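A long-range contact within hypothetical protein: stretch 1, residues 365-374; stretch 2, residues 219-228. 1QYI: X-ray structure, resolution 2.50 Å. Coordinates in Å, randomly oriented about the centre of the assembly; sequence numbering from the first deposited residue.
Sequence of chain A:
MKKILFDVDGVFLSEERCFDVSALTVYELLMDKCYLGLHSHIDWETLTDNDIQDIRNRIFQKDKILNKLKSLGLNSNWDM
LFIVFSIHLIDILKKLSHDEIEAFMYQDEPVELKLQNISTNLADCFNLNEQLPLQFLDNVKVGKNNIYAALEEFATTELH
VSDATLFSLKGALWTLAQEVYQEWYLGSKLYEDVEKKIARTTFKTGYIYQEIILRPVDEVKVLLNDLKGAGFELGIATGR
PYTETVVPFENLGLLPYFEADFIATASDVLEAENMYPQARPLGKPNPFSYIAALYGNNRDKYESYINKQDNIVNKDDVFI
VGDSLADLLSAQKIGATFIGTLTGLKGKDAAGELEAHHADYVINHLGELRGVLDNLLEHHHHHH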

# COMPACT_ATOMS: atom_id res chain seq x y z
N HIS A 365 1.45 -15.70 15.20
CA HIS A 365 0.30 -15.09 14.53
C HIS A 365 -0.79 -14.69 15.52
O HIS A 365 -0.75 -15.07 16.70
CB HIS A 365 -0.24 -16.05 13.46
CG HIS A 365 -0.54 -17.42 13.99
ND1 HIS A 365 -1.60 -17.69 14.83
CD2 HIS A 365 0.09 -18.61 13.79
CE1 HIS A 365 -1.61 -18.98 15.12
NE2 HIS A 365 -0.60 -19.55 14.50
N LEU A 366 -1.76 -13.93 15.05
CA LEU A 366 -2.85 -13.46 15.89
C LEU A 366 -3.47 -14.53 16.79
O LEU A 366 -3.99 -14.22 17.86
CB LEU A 366 -3.96 -12.84 15.02
CG LEU A 366 -5.05 -12.09 15.79
CD1 LEU A 366 -4.43 -10.91 16.51
CD2 LEU A 366 -6.14 -11.63 14.83
N GLY A 367 -3.43 -15.78 16.35
CA GLY A 367 -4.01 -16.86 17.14
C GLY A 367 -3.32 -17.12 18.46
O GLY A 367 -3.96 -17.29 19.50
N GLU A 368 -1.99 -17.13 18.41
CA GLU A 368 -1.17 -17.38 19.58
C GLU A 368 -1.21 -16.23 20.58
O GLU A 368 -0.40 -16.17 21.51
CB GLU A 368 0.28 -17.63 19.15
CG GLU A 368 0.51 -19.03 18.58
CD GLU A 368 1.94 -19.25 18.10
OE1 GLU A 368 2.86 -18.62 18.67
OE2 GLU A 368 2.14 -20.07 17.17
N LEU A 369 -2.17 -15.33 20.40
CA LEU A 369 -2.30 -14.18 21.29
C LEU A 369 -2.82 -14.56 22.68
O LEU A 369 -2.54 -13.88 23.66
CB LEU A 369 -3.23 -13.13 20.67
CG LEU A 369 -3.54 -11.89 21.51
CD1 LEU A 369 -2.26 -11.11 21.77
CD2 LEU A 369 -4.54 -11.01 20.78
N ARG A 370 -3.59 -15.65 22.75
CA ARG A 370 -4.12 -16.09 24.03
C ARG A 370 -2.99 -16.50 24.98
O ARG A 370 -3.05 -16.25 26.18
CB ARG A 370 -5.05 -17.29 23.85
CG ARG A 370 -6.46 -16.95 23.43
CD ARG A 370 -7.33 -18.19 23.56
NE ARG A 370 -8.71 -17.96 23.20
CZ ARG A 370 -9.13 -17.68 21.97
NH1 ARG A 370 -8.25 -17.59 20.98
NH2 ARG A 370 -10.42 -17.49 21.73
N GLY A 371 -1.95 -17.12 24.42
CA GLY A 371 -0.82 -17.56 25.22
C GLY A 371 -0.19 -16.42 25.99
O GLY A 371 0.26 -16.60 27.12
N VAL A 372 -0.15 -15.25 25.37
CA VAL A 372 0.43 -14.08 26.00
C VAL A 372 -0.46 -13.52 27.09
O VAL A 372 0.03 -13.08 28.13
CB VAL A 372 0.66 -12.97 24.98
CG1 VAL A 372 1.31 -11.77 25.65
CG2 VAL A 372 1.53 -13.48 23.85
N LEU A 373 -1.77 -13.53 26.87
CA LEU A 373 -2.67 -12.99 27.89
C LEU A 373 -2.89 -13.93 29.07
O LEU A 373 -3.28 -13.50 30.15
CB LEU A 373 -4.01 -12.59 27.25
CG LEU A 373 -3.90 -11.58 26.09
CD1 LEU A 373 -5.28 -11.30 25.52
CD2 LEU A 373 -3.26 -10.29 26.58
N ASP A 374 -2.62 -15.22 28.88
CA ASP A 374 -2.79 -16.16 29.97
C ASP A 374 -1.45 -16.51 30.61
O ASP A 374 -1.38 -17.32 31.54
CB ASP A 374 -3.53 -17.41 29.49
CG ASP A 374 -4.94 -17.11 29.01
OD1 ASP A 374 -5.62 -16.28 29.66
OD2 ASP A 374 -5.38 -17.69 28.00
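Stretch 2 219-228: EVKVLLNDLK

Stretch 2 is helical throughout, 219-228, and is part of a longer helix. It runs nearly parallel to helix 369-373 of stretch 1, at 19° between N-to-C directions. Leu-366 lies before that helix, in the 3-10 segment 366-367. The axes come no closer than 12.1 Å, and the contact is made mainly by side chains.

Leu-223 is the centre of the contact. Its CA-to-CB bond points toward stretch 1, with chi1 t and chi2 p. Its end packs against both Leu-366 and Leu-369. Leu-223 CD2 lies 3.5 Å from Leu-366 CG, and Leu-223 CD1 lies 4.4 Å from Leu-369 CD2. Leu-366 and Leu-369 are themselves both t, p and both point toward stretch 2. Leu-366 CD2 also meets Val-220 CG1 at 4.1 Å.

One turn on, Leu-227 starts sideways, but its end comes nearer. Its chi1 of -109° is between wells, with chi2 p. In this conformation Leu-227 CD2 is 4.2 Å from Leu-369 CD2, and Leu-227 CD1 is 3.9 Å from Leu-373 CD1. Leu-373 is m, t.

The CA-to-CB bond of Arg-370 points sideways to stretch 2, but its end comes nearer. With chi1 m and chi2 and chi3 both t, the chain is extended and reaches Asp-226. Arg-370 NH2 donates to Asp-226 OD2 at 2.6 Å, a hydrogen bond within a salt bridge. Asp-226, chi1 m, meets the guanidinium at its edge. Leu-223 CD1 covers one face, 3.7 Å from Arg-370 NH1.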

# COMPACT_ATOMS: atom_id res chain seq x y z
N GLU A 219 -12.17 -17.83 12.86
CA GLU A 219 -11.32 -18.12 14.02
C GLU A 219 -11.00 -16.85 14.82
O GLU A 219 -10.95 -16.89 16.05
CB GLU A 219 -10.01 -18.77 13.58
CG GLU A 219 -9.84 -20.22 14.00
CD GLU A 219 -8.53 -20.84 13.49
OE1 GLU A 219 -8.41 -21.04 12.26
OE2 GLU A 219 -7.63 -21.10 14.32
N VAL A 220 -10.79 -15.73 14.12
CA VAL A 220 -10.49 -14.47 14.81
C VAL A 220 -11.76 -13.86 15.40
O VAL A 220 -11.69 -13.13 16.38
CB VAL A 220 -9.82 -13.41 13.87
CG1 VAL A 220 -8.80 -14.07 12.97
CG2 VAL A 220 -10.86 -12.67 13.07
N LYS A 221 -12.91 -14.18 14.82
CA LYS A 221 -14.16 -13.65 15.34
C LYS A 221 -14.44 -14.21 16.73
O LYS A 221 -15.17 -13.60 17.51
CB LYS A 221 -15.33 -13.98 14.41
CG LYS A 221 -15.46 -13.10 13.18
CD LYS A 221 -16.53 -13.66 12.25
CE LYS A 221 -16.77 -12.77 11.04
NZ LYS A 221 -17.66 -13.41 10.03
N VAL A 222 -13.86 -15.37 17.03
CA VAL A 222 -14.03 -16.00 18.34
C VAL A 222 -13.01 -15.42 19.32
O VAL A 222 -13.29 -15.25 20.50
CB VAL A 222 -13.82 -17.54 18.28
CG1 VAL A 222 -13.92 -18.13 19.68
CG2 VAL A 222 -14.86 -18.18 17.36
N LEU A 223 -11.82 -15.14 18.80
CA LEU A 223 -10.74 -14.56 19.60
C LEU A 223 -11.11 -13.16 20.03
O LEU A 223 -10.94 -12.79 21.19
CB LEU A 223 -9.44 -14.53 18.79
CG LEU A 223 -8.32 -13.57 19.21
CD1 LEU A 223 -7.80 -13.93 20.60
CD2 LEU A 223 -7.20 -13.61 18.17
N LEU A 224 -11.63 -12.36 19.10
CA LEU A 224 -12.02 -10.99 19.41
C LEU A 224 -13.18 -10.98 20.40
O LEU A 224 -13.21 -10.18 21.33
CB LEU A 224 -12.43 -10.25 18.13
CG LEU A 224 -11.31 -10.06 17.11
CD1 LEU A 224 -11.85 -9.37 15.87
CD2 LEU A 224 -10.18 -9.26 17.74
N ASN A 225 -14.13 -11.89 20.18
CA ASN A 225 -15.30 -12.02 21.03
C ASN A 225 -14.89 -12.35 22.47
O ASN A 225 -15.36 -11.72 23.41
CB ASN A 225 -16.21 -13.12 20.47
CG ASN A 225 -17.59 -13.11 21.10
OD1 ASN A 225 -18.26 -12.07 21.16
ND2 ASN A 225 -18.03 -14.27 21.57
N ASP A 226 -14.01 -13.34 22.64
CA ASP A 226 -13.57 -13.70 23.98
C ASP A 226 -12.76 -12.56 24.58
O ASP A 226 -12.83 -12.31 25.78
CB ASP A 226 -12.71 -14.97 23.97
CG ASP A 226 -13.42 -16.15 23.34
OD1 ASP A 226 -14.67 -16.22 23.40
OD2 ASP A 226 -12.72 -17.02 22.78
N LEU A 227 -11.98 -11.88 23.75
CA LEU A 227 -11.17 -10.75 24.21
C LEU A 227 -12.08 -9.74 24.89
O LEU A 227 -11.75 -9.20 25.94
CB LEU A 227 -10.45 -10.10 23.02
CG LEU A 227 -8.94 -10.25 22.87
CD1 LEU A 227 -8.46 -11.62 23.30
CD2 LEU A 227 -8.58 -9.98 21.41
N LYS A 228 -13.24 -9.50 24.28
CA LYS A 228 -14.20 -8.57 24.86
C LYS A 228 -14.79 -9.22 26.10
O LYS A 228 -15.02 -8.55 27.11
CB LYS A 228 -15.29 -8.24 23.84
CG LYS A 228 -14.92 -7.07 22.90
CD LYS A 228 -15.45 -7.30 21.49
CE LYS A 228 -16.63 -6.41 21.17
NZ LYS A 228 -16.21 -5.01 20.90
O HOH W 1 -10.37 -18.61 18.54